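Local coordinates for glucokinase (Leishmania braziliensis MHOM/BR/75/M2904, PDB 6EDI), which probably transfers a phosphate group from ATP to D-glucose, as a dimeric glucokinase of the actin-like ATPase superfamily, at residues Y163-L168 with V347-N352; G172-Y177 with S198-G203; T212-S217 with K328-L333; N352-S357 with V394-I399. All coordinates share one frame; numbering follows the deposited sequence.

Contact 1: Y163-L168 with V347-N352; sequences YGVLAL and VLMGDN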
loop_
_atom_site.group_PDB
_atom_site.type_symbol
_atom_site.label_atom_id
_atom_site.label_comp_id
_atom_site.label_asym_id
_atom_site.label_seq_id
_atom_site.Cartn_x
_atom_site.Cartn_y
_atom_site.Cartn_z
ATOM N N TYR A 163 9.288 -2.510 10.529
ATOM C CA TYR A 163 9.213 -3.628 11.478
ATOM C C TYR A 163 9.867 -3.257 12.822
ATOM O O TYR A 163 9.464 -3.742 13.887
ATOM C CB TYR A 163 9.823 -4.909 10.894
ATOM C CG TYR A 163 8.894 -5.696 10.002
ATOM C CD1 TYR A 163 7.748 -6.291 10.519
ATOM C CD2 TYR A 163 9.171 -5.869 8.649
ATOM C CE1 TYR A 163 6.880 -7.008 9.703
ATOM C CE2 TYR A 163 8.314 -6.597 7.822
ATOM C CZ TYR A 163 7.166 -7.161 8.364
ATOM O OH TYR A 163 6.297 -7.878 7.566
ATOM N N GLY A 164 10.881 -2.396 12.776
ATOM C CA GLY A 164 11.526 -1.945 13.994
ATOM C C GLY A 164 10.585 -1.107 14.838
ATOM O O GLY A 164 10.553 -1.224 16.066
ATOM N N VAL A 165 9.813 -0.256 14.173
ATOM C CA VAL A 165 8.831 0.575 14.857
ATOM C C VAL A 165 7.819 -0.318 15.539
ATOM O O VAL A 165 7.462 -0.095 16.700
ATOM C CB VAL A 165 8.087 1.475 13.875
ATOM C CG1 VAL A 165 7.032 2.296 14.599
ATOM C CG2 VAL A 165 9.082 2.379 13.149
ATOM N N LEU A 166 7.358 -1.332 14.808
ATOM C CA LEU A 166 6.392 -2.277 15.357
ATOM C C LEU A 166 7.005 -3.001 16.550
ATOM O O LEU A 166 6.355 -3.187 17.577
ATOM C CB LEU A 166 5.992 -3.298 14.299
ATOM C CG LEU A 166 5.120 -4.429 14.839
ATOM C CD1 LEU A 166 3.798 -3.867 15.335
ATOM C CD2 LEU A 166 4.893 -5.465 13.764
ATOM N N ALA A 167 8.264 -3.403 16.408
ATOM C CA ALA A 167 8.954 -4.111 17.477
ATOM C C ALA A 167 8.980 -3.257 18.738
ATOM O O ALA A 167 8.668 -3.737 19.830
ATOM C CB ALA A 167 10.345 -4.490 17.051
ATOM N N LEU A 168 9.352 -1.992 18.583
ATOM C CA LEU A 168 9.395 -1.068 19.711
ATOM C C LEU A 168 8.021 -0.909 20.341
ATOM O O LEU A 168 7.884 -0.831 21.569
ATOM C CB LEU A 168 9.916 0.298 19.270
ATOM C CG LEU A 168 11.377 0.394 18.830
ATOM C CD1 LEU A 168 11.658 1.717 18.126
ATOM C CD2 LEU A 168 12.269 0.230 20.043
ATOM N N VAL A 347 4.417 7.965 10.966
ATOM C CA VAL A 347 5.680 8.125 11.679
ATOM C C VAL A 347 6.734 8.768 10.790
ATOM O O VAL A 347 6.998 8.307 9.672
ATOM C CB VAL A 347 6.210 6.778 12.156
ATOM C CG1 VAL A 347 7.669 6.924 12.626
ATOM C CG2 VAL A 347 5.329 6.212 13.260
ATOM N N LEU A 348 7.351 9.832 11.297
ATOM C CA LEU A 348 8.452 10.473 10.590
ATOM C C LEU A 348 9.718 10.053 11.312
ATOM O O LEU A 348 9.856 10.298 12.514
ATOM C CB LEU A 348 8.299 11.999 10.611
ATOM C CG LEU A 348 7.318 12.704 9.667
ATOM C CD1 LEU A 348 5.915 12.202 9.854
ATOM C CD2 LEU A 348 7.370 14.237 9.871
ATOM N N MET A 349 10.639 9.407 10.602
ATOM C CA MET A 349 11.800 8.839 11.285
ATOM C C MET A 349 13.116 8.949 10.517
ATOM O O MET A 349 13.188 9.580 9.455
ATOM C CB MET A 349 11.499 7.390 11.678
ATOM C CG MET A 349 11.569 6.375 10.545
ATOM S SD MET A 349 11.067 4.741 11.144
ATOM C CE MET A 349 11.962 3.647 10.070
ATOM N N GLY A 350 14.172 8.367 11.077
ATOM C CA GLY A 350 15.491 8.463 10.469
ATOM C C GLY A 350 16.415 9.439 11.186
ATOM O O GLY A 350 15.952 10.296 11.955
ATOM N N ASP A 351 17.712 9.308 10.926
ATOM C CA ASP A 351 18.739 10.143 11.569
ATOM C C ASP A 351 18.497 11.652 11.408
ATOM O O ASP A 351 18.629 12.416 12.372
ATOM C CB ASP A 351 20.132 9.780 11.034
ATOM C CG ASP A 351 20.478 8.319 11.232
ATOM O OD1 ASP A 351 20.176 7.767 12.313
ATOM O OD2 ASP A 351 21.060 7.719 10.299
ATOM N N ASN A 352 18.137 12.074 10.196
ATOM C CA ASN A 352 17.820 13.473 9.942
ATOM C C ASN A 352 16.673 14.018 10.769
ATOM O O ASN A 352 16.749 15.129 11.266
ATOM C CB ASN A 352 17.570 13.735 8.458
ATOM C CG ASN A 352 18.857 13.988 7.689
ATOM O OD1 ASN A 352 19.026 13.507 6.569
ATOM N ND2 ASN A 352 19.780 14.748 8.294
#

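Contact 2: G172-Y177 with S198-G203; sequences GILSDY and STIGRG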
loop_
_atom_site.group_PDB
_atom_site.type_symbol
_atom_site.label_atom_id
_atom_site.label_comp_id
_atom_site.label_asym_id
_atom_site.label_seq_id
_atom_site.Cartn_x
_atom_site.Cartn_y
_atom_site.Cartn_z
ATOM N N GLY A 172 6.344 -2.078 24.209
ATOM C CA GLY A 172 5.816 -1.122 25.172
ATOM C C GLY A 172 6.741 0.069 25.337
ATOM O O GLY A 172 6.595 0.856 26.267
ATOM N N ILE A 173 7.680 0.213 24.406
ATOM C CA ILE A 173 8.782 1.154 24.545
ATOM C C ILE A 173 8.762 2.260 23.478
ATOM O O ILE A 173 9.717 3.031 23.328
ATOM C CB ILE A 173 10.111 0.356 24.593
ATOM C CG1 ILE A 173 10.922 0.792 25.795
ATOM C CG2 ILE A 173 10.855 0.332 23.272
ATOM C CD1 ILE A 173 10.103 0.609 27.033
ATOM N N LEU A 174 7.653 2.353 22.750
ATOM C CA LEU A 174 7.554 3.340 21.663
ATOM C C LEU A 174 7.828 4.773 22.131
ATOM O O LEU A 174 8.563 5.504 21.476
ATOM C CB LEU A 174 6.187 3.259 20.960
ATOM C CG LEU A 174 6.055 4.108 19.696
ATOM C CD1 LEU A 174 7.012 3.608 18.633
ATOM C CD2 LEU A 174 4.623 4.094 19.141
ATOM N N SER A 175 7.273 5.161 23.278
ATOM C CA SER A 175 7.393 6.543 23.736
ATOM C C SER A 175 8.844 6.961 24.075
ATOM O O SER A 175 9.167 8.149 24.102
ATOM C CB SER A 175 6.470 6.800 24.931
ATOM O OG SER A 175 6.832 6.003 26.034
ATOM N N ASP A 176 9.715 5.996 24.344
ATOM C CA ASP A 176 11.116 6.345 24.601
ATOM C C ASP A 176 11.850 6.766 23.324
ATOM O O ASP A 176 12.862 7.453 23.391
ATOM C CB ASP A 176 11.849 5.193 25.291
ATOM C CG ASP A 176 11.276 4.874 26.665
ATOM O OD1 ASP A 176 11.315 5.749 27.549
ATOM O OD2 ASP A 176 10.786 3.746 26.858
ATOM N N TYR A 177 11.319 6.381 22.166
ATOM C CA TYR A 177 12.012 6.595 20.898
ATOM C C TYR A 177 11.279 7.546 19.965
ATOM O O TYR A 177 11.866 8.090 19.026
ATOM C CB TYR A 177 12.293 5.249 20.210
ATOM C CG TYR A 177 13.283 4.424 20.986
ATOM C CD1 TYR A 177 12.875 3.669 22.071
ATOM C CD2 TYR A 177 14.628 4.428 20.661
ATOM C CE1 TYR A 177 13.775 2.928 22.806
ATOM C CE2 TYR A 177 15.544 3.689 21.395
ATOM C CZ TYR A 177 15.108 2.945 22.469
ATOM O OH TYR A 177 16.001 2.195 23.211
ATOM N N SER A 198 2.026 5.857 22.797
ATOM C CA SER A 198 2.394 4.741 23.671
ATOM C C SER A 198 2.537 3.470 22.863
ATOM O O SER A 198 3.164 2.513 23.299
ATOM C CB SER A 198 1.337 4.552 24.750
ATOM O OG SER A 198 1.221 5.737 25.510
ATOM N N THR A 199 1.940 3.480 21.676
ATOM C CA THR A 199 1.873 2.304 20.820
ATOM C C THR A 199 1.506 2.834 19.448
ATOM O O THR A 199 1.010 3.963 19.350
ATOM C CB THR A 199 0.773 1.344 21.314
ATOM O OG1 THR A 199 0.601 0.271 20.377
ATOM C CG2 THR A 199 -0.537 2.093 21.487
ATOM N N ILE A 200 1.770 2.078 18.382
ATOM C CA ILE A 200 1.202 2.460 17.082
ATOM C C ILE A 200 -0.265 2.063 17.078
ATOM O O ILE A 200 -1.079 2.635 16.355
ATOM C CB ILE A 200 1.905 1.802 15.876
ATOM C CG1 ILE A 200 1.918 0.275 16.005
ATOM C CG2 ILE A 200 3.326 2.343 15.715
ATOM C CD1 ILE A 200 2.240 -0.427 14.681
ATOM N N GLY A 201 -0.603 1.080 17.905
ATOM C CA GLY A 201 -1.986 0.642 18.023
ATOM C C GLY A 201 -2.418 -0.305 16.920
ATOM O O GLY A 201 -1.621 -0.664 16.053
ATOM N N ARG A 202 -3.683 -0.727 16.965
ATOM C CA ARG A 202 -4.233 -1.648 15.968
ATOM C C ARG A 202 -4.811 -0.916 14.757
ATOM O O ARG A 202 -6.033 -0.730 14.635
ATOM C CB ARG A 202 -5.306 -2.543 16.589
ATOM C CG ARG A 202 -4.799 -3.349 17.762
ATOM C CD ARG A 202 -5.010 -4.832 17.545
ATOM N NE ARG A 202 -4.325 -5.614 18.567
ATOM C CZ ARG A 202 -4.940 -6.311 19.511
ATOM N NH1 ARG A 202 -6.266 -6.353 19.550
ATOM N NH2 ARG A 202 -4.225 -6.984 20.402
ATOM N N GLY A 203 -3.918 -0.510 13.862
ATOM C CA GLY A 203 -4.293 0.163 12.635
ATOM C C GLY A 203 -3.063 0.362 11.780
ATOM O O GLY A 203 -1.951 -0.028 12.167
HETATM O O HOH W 1 5.660 3.236 24.860
#

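Contact 3: T212-S217 with K328-L333; sequences TGVGSS and KNLIGL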
loop_
_atom_site.group_PDB
_atom_site.type_symbol
_atom_site.label_atom_id
_atom_site.label_comp_id
_atom_site.label_asym_id
_atom_site.label_seq_id
_atom_site.Cartn_x
_atom_site.Cartn_y
_atom_site.Cartn_z
ATOM N N THR A 212 19.197 11.227 2.662
ATOM C CA THR A 212 19.704 11.323 1.292
ATOM C C THR A 212 18.549 11.209 0.298
ATOM O O THR A 212 18.401 12.039 -0.610
ATOM C CB THR A 212 20.778 10.239 1.004
ATOM O OG1 THR A 212 22.079 10.762 1.312
ATOM C CG2 THR A 212 20.747 9.798 -0.461
ATOM N N GLY A 213 17.731 10.177 0.482
ATOM C CA GLY A 213 16.504 10.034 -0.264
ATOM C C GLY A 213 15.386 10.097 0.748
ATOM O O GLY A 213 15.623 10.430 1.905
ATOM N N VAL A 214 14.172 9.785 0.326
ATOM C CA VAL A 214 13.071 9.725 1.267
ATOM C C VAL A 214 12.480 8.335 1.183
ATOM O O VAL A 214 11.807 7.990 0.207
ATOM C CB VAL A 214 12.014 10.830 1.004
ATOM C CG1 VAL A 214 10.836 10.690 1.978
ATOM C CG2 VAL A 214 12.641 12.190 1.169
ATOM N N GLY A 215 12.761 7.517 2.194
ATOM C CA GLY A 215 12.182 6.190 2.238
ATOM C C GLY A 215 10.744 6.181 2.733
ATOM O O GLY A 215 10.296 7.112 3.421
ATOM N N SER A 216 10.023 5.113 2.396
ATOM C CA SER A 216 8.652 4.932 2.843
ATOM C C SER A 216 8.275 3.454 2.907
ATOM O O SER A 216 8.852 2.619 2.202
ATOM C CB SER A 216 7.697 5.635 1.897
ATOM O OG SER A 216 7.921 5.139 0.609
ATOM N N SER A 217 7.300 3.147 3.756
ATOM C CA SER A 217 6.797 1.788 3.926
ATOM C C SER A 217 5.522 1.850 4.750
ATOM O O SER A 217 5.224 2.860 5.407
ATOM C CB SER A 217 7.839 0.878 4.602
ATOM O OG SER A 217 8.291 1.431 5.827
ATOM N N LYS A 328 7.673 21.468 5.328
ATOM C CA LYS A 328 6.337 21.761 4.823
ATOM C C LYS A 328 6.016 20.802 3.682
ATOM O O LYS A 328 4.906 20.280 3.590
ATOM C CB LYS A 328 6.227 23.219 4.371
ATOM C CG LYS A 328 5.963 24.200 5.520
ATOM C CD LYS A 328 5.435 25.544 5.005
ATOM C CE LYS A 328 5.274 26.564 6.129
ATOM N NZ LYS A 328 4.645 25.974 7.340
ATOM N N ASN A 329 7.010 20.556 2.831
ATOM C CA ASN A 329 6.860 19.622 1.719
ATOM C C ASN A 329 6.955 18.138 2.081
ATOM O O ASN A 329 6.274 17.303 1.465
ATOM C CB ASN A 329 7.833 19.987 0.604
ATOM C CG ASN A 329 7.320 21.151 -0.219
ATOM O OD1 ASN A 329 6.122 21.228 -0.501
ATOM N ND2 ASN A 329 8.204 22.070 -0.582
ATOM N N LEU A 330 7.783 17.806 3.068
ATOM C CA LEU A 330 7.736 16.457 3.619
ATOM C C LEU A 330 6.308 16.159 4.090
ATOM O O LEU A 330 5.741 15.108 3.781
ATOM C CB LEU A 330 8.718 16.298 4.780
ATOM C CG LEU A 330 8.593 14.930 5.466
ATOM C CD1 LEU A 330 9.120 13.847 4.532
ATOM C CD2 LEU A 330 9.327 14.909 6.804
ATOM N N ILE A 331 5.720 17.103 4.816
ATOM C CA ILE A 331 4.349 16.945 5.285
ATOM C C ILE A 331 3.360 16.919 4.104
ATOM O O ILE A 331 2.368 16.168 4.124
ATOM C CB ILE A 331 3.986 18.029 6.342
ATOM C CG1 ILE A 331 4.765 17.783 7.639
ATOM C CG2 ILE A 331 2.493 18.033 6.626
ATOM C CD1 ILE A 331 4.399 16.471 8.310
ATOM N N GLY A 332 3.643 17.712 3.070
ATOM C CA GLY A 332 2.834 17.678 1.854
ATOM C C GLY A 332 2.770 16.287 1.232
ATOM O O GLY A 332 1.704 15.844 0.787
ATOM N N LEU A 333 3.912 15.596 1.213
ATOM C CA LEU A 333 3.960 14.202 0.777
ATOM C C LEU A 333 3.087 13.365 1.689
ATOM O O LEU A 333 2.302 12.545 1.213
ATOM C CB LEU A 333 5.392 13.650 0.791
ATOM C CG LEU A 333 5.530 12.124 0.728
ATOM C CD1 LEU A 333 5.077 11.536 -0.601
ATOM C CD2 LEU A 333 6.959 11.703 1.024
#

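Contact 4: N352-S357 with V394-I399; sequences NVVANS and VSSVNI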
loop_
_atom_site.group_PDB
_atom_site.type_symbol
_atom_site.label_atom_id
_atom_site.label_comp_id
_atom_site.label_asym_id
_atom_site.label_seq_id
_atom_site.Cartn_x
_atom_site.Cartn_y
_atom_site.Cartn_z
ATOM N N ASN A 352 18.137 12.074 10.196
ATOM C CA ASN A 352 17.820 13.473 9.942
ATOM C C ASN A 352 16.673 14.018 10.769
ATOM O O ASN A 352 16.749 15.129 11.266
ATOM C CB ASN A 352 17.570 13.735 8.458
ATOM C CG ASN A 352 18.857 13.988 7.689
ATOM O OD1 ASN A 352 19.026 13.507 6.569
ATOM N ND2 ASN A 352 19.780 14.748 8.294
ATOM N N VAL A 353 15.607 13.242 10.927
ATOM C CA VAL A 353 14.494 13.715 11.731
ATOM C C VAL A 353 14.906 13.841 13.186
ATOM O O VAL A 353 14.532 14.803 13.862
ATOM C CB VAL A 353 13.253 12.830 11.550
ATOM C CG1 VAL A 353 12.284 12.972 12.732
ATOM C CG2 VAL A 353 12.586 13.212 10.256
ATOM N N VAL A 354 15.696 12.888 13.663
ATOM C CA VAL A 354 16.206 12.969 15.034
ATOM C C VAL A 354 17.098 14.207 15.185
ATOM O O VAL A 354 16.935 15.003 16.115
ATOM C CB VAL A 354 16.998 11.708 15.429
ATOM C CG1 VAL A 354 17.800 11.962 16.703
ATOM C CG2 VAL A 354 16.048 10.508 15.620
ATOM N N ALA A 355 18.009 14.374 14.240
ATOM C CA ALA A 355 18.983 15.482 14.283
ATOM C C ALA A 355 18.331 16.866 14.248
ATOM O O ALA A 355 18.851 17.820 14.833
ATOM C CB ALA A 355 19.972 15.355 13.148
ATOM N N ASN A 356 17.199 16.968 13.552
ATOM C CA ASN A 356 16.491 18.230 13.406
ATOM C C ASN A 356 15.358 18.386 14.417
ATOM O O ASN A 356 14.378 19.094 14.172
ATOM C CB ASN A 356 15.931 18.365 11.992
ATOM C CG ASN A 356 17.010 18.466 10.925
ATOM O OD1 ASN A 356 18.193 18.632 11.214
ATOM N ND2 ASN A 356 16.586 18.389 9.670
ATOM N N SER A 357 15.492 17.717 15.556
ATOM C CA SER A 357 14.502 17.826 16.616
ATOM C C SER A 357 14.186 19.282 16.974
ATOM O O SER A 357 13.026 19.621 17.233
ATOM C CB SER A 357 14.965 17.067 17.851
ATOM O OG SER A 357 13.923 17.031 18.803
ATOM N N VAL A 394 12.790 10.537 18.055
ATOM C CA VAL A 394 13.644 11.437 18.835
ATOM C C VAL A 394 14.924 10.782 19.343
ATOM O O VAL A 394 15.888 11.482 19.669
ATOM C CB VAL A 394 12.887 12.063 20.022
ATOM C CG1 VAL A 394 11.735 12.919 19.525
ATOM C CG2 VAL A 394 12.379 10.979 20.980
ATOM N N SER A 395 14.937 9.453 19.444
ATOM C CA SER A 395 16.113 8.746 19.963
ATOM C C SER A 395 16.655 7.807 18.902
ATOM O O SER A 395 15.899 7.016 18.320
ATOM C CB SER A 395 15.766 7.924 21.215
ATOM O OG SER A 395 14.946 8.635 22.130
ATOM N N SER A 396 17.957 7.880 18.651
ATOM C CA SER A 396 18.585 7.002 17.673
ATOM C C SER A 396 18.562 5.560 18.161
ATOM O O SER A 396 18.549 5.302 19.366
ATOM C CB SER A 396 20.022 7.445 17.399
ATOM O OG SER A 396 20.025 8.690 16.730
ATOM N N VAL A 397 18.547 4.621 17.224
ATOM C CA VAL A 397 18.454 3.205 17.564
ATOM C C VAL A 397 18.707 2.403 16.311
ATOM O O VAL A 397 18.542 2.917 15.209
ATOM C CB VAL A 397 17.075 2.853 18.182
ATOM C CG1 VAL A 397 15.972 2.871 17.128
ATOM C CG2 VAL A 397 17.133 1.501 18.881
ATOM N N ASN A 398 19.146 1.157 16.461
ATOM C CA ASN A 398 19.389 0.330 15.297
ATOM C C ASN A 398 18.070 -0.257 14.829
ATOM O O ASN A 398 17.795 -1.443 15.035
ATOM C CB ASN A 398 20.415 -0.751 15.626
ATOM C CG ASN A 398 21.773 -0.166 15.957
ATOM O OD1 ASN A 398 22.518 0.220 15.063
ATOM N ND2 ASN A 398 22.093 -0.074 17.245
ATOM N N ILE A 399 17.253 0.610 14.231
ATOM C CA ILE A 399 15.869 0.300 13.893
ATOM C C ILE A 399 15.793 -0.843 12.890
ATOM O O ILE A 399 14.899 -1.680 12.970
ATOM C CB ILE A 399 15.096 1.551 13.372
ATOM C CG1 ILE A 399 13.591 1.331 13.502
ATOM C CG2 ILE A 399 15.442 1.876 11.941
ATOM C CD1 ILE A 399 13.163 1.298 14.917
#

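Contact 1: Y163-L168 with V347-N352
V165, on helix 157-170, faces the end of strand 345-348, and its CA lies 8.8 Å from the CA of V347. V347 at the strand end and M349 just after reach V165. The closer is M349, whose SD sits 3.7 Å from V165 CG2. The thioether runs obliquely across the valine branch. M349 leaves its backbone with CG wedged between N and the carbonyl carbon (chi1 77°). The chain is extended from there on, and this carries the sulfur out to the helix. The second branch of V165 serves V347 more loosely, with CG1 4.5 Å from V347 CG2. Their surroundings are also apolar. F178 of strand 178-182 packs on V347 and M349, while V207 and A209 of strand 205-210 also touch M349. Next, G350 occupies the N-cap position of helix 351-355, and its N is bonded to Q393 OE1. Strand, glycine and helix follow each other here as in the adenosine-binding motif of related sugar kinases, so this turn may lie near the nucleotide site. All three touching residues are buried. Their contact is purely apolar, so shape and burial hold helix to strand end and loop, without the directional demands of polar bonds.

Contact 2: G172-Y177 with S198-G203
L174 lies over the face of the T199-I200 peptide group. Its CD2 methyl stands above the T199 carbonyl carbon, 3.4 Å from T199 C, and 3.6 Å from I200 N. With CG anti to the backbone N (chi1 -172°), the leucine extends out of its short helix toward the loop. At its base, CB stays 3.9 Å from S198 O. The same CD2 also meets I200 through CG2, at 4.1 Å. The I200 side chain does not turn to face the leucine. Its CG1 arm leads away to CD1, which packs on L166 of helix 157-170, while CG2 touches V165. The peptide under L174 is well fixed. S169 OG bonds to both I200 N and T199 OG1, and T199 OG1 also accepts from G201 N at 2.9 Å, an ST turn. Farther along the loop, R202 O bonds to N123 ND2 of the second subunit. Beside the leucine, one water joins the two segments. It donates to S198 O at 3.0 Å, accepts from S175 N at 3.0 Å, and gives a weak bond to G172 O. The contact thus divides its work: a methyl covers the flat peptide surface, and the water meets polar backbone groups beside it.

Contact 3: T212-S217 with K328-L333
A first torsion of 177° swings V214 CG1 to the far side from its own N, which sends this methyl from strand 214-222 toward helix 317-341. L333 adopts a similar first torsion (chi1 164°) and brings its CD2 up from the helix. The two side chains meet tip to tip, with V214 CG1 4.1 Å from L333 CD2. One turn earlier, L330 does not point straight at the strand, yet its CD1 comes within 4.4 Å of V214 CG1. A single valine methyl is therefore touched by leucines on successive helix turns. The backbones stay well apart, with 8.9 Å between V214 CA and L330 CA. Side chains alone bridge this distance, and all three are buried. V208 of the adjoining strand 205-210 packs on both V214 and L330, while W275 touches L333. The valine backbone is held separately, by a bond from V214 N to E276 OE2. This is the packing of a long helix on one face of a central mixed sheet, as in the actin-like fold of sugar kinases. Strands 205-210 and 214-222 form a hairpin, and its turn runs into the glycine-rich sequence T212-G215 (TGVG). Sequence and position match the second phosphate motif of that superfamily, so the valine and leucines probably lie just behind the phosphate-binding turn.

Contact 4: N352-S357 with V394-I399
V354 is the tight centre of this contact, and it packs on the backbone of V394 rather than on its side chain. The helix brings V354 CA to 4.8 Å from V394 CA. At chi1 166°, V354 sets CG1 opposite its N, and this spreads its two methyls over the start of the facing loop. CG1 lies 3.6 Å from V394 O. The other methyl, CG2, lies over the same residue, 3.9 Å from V394 C, and stands 4.1 Å from S395 N. The V394 side chain itself points away from the helix. Q393, the residue before it, also packs on V354. Toward solvent the fit is looser. There the exposed S396 brings only its OG near, 4.0 Å from V354 CG1. S395 also turns from the helix, and its OG bonds to D176 O. Its carbonyl oxygen accepts from Q393 NE2, while V394 pairs with Y177 through the backbone. The polar groups of the loop thus find several of their bonds with helix 174-177 and with Q393 of strand 389-393, and V354 adds apolar cover to a loop that these bonds also hold.

In the fold
From the N terminus, contact 1 opens first, on helix 157-170, and spans the longest stretch of chain. Contact 2 opens and closes within that span, joining helix 174-177 to the loop before strand 205-210. Contact 3 follows, also within the span, and links the next strand to helix 317-341. Contact 1 then closes on strand 345-348. Contact 4 starts at the shared N352 and returns at the loop before helix 399-409. None cross. Neighbours touch: L348 packs on L330 and I331, L168 is probably bonded to I173, and Y177 packs on V397. Contacts 1 and 3 reach the same mixed sheet, while contacts 2 and 4 join its flanking loops and short helices.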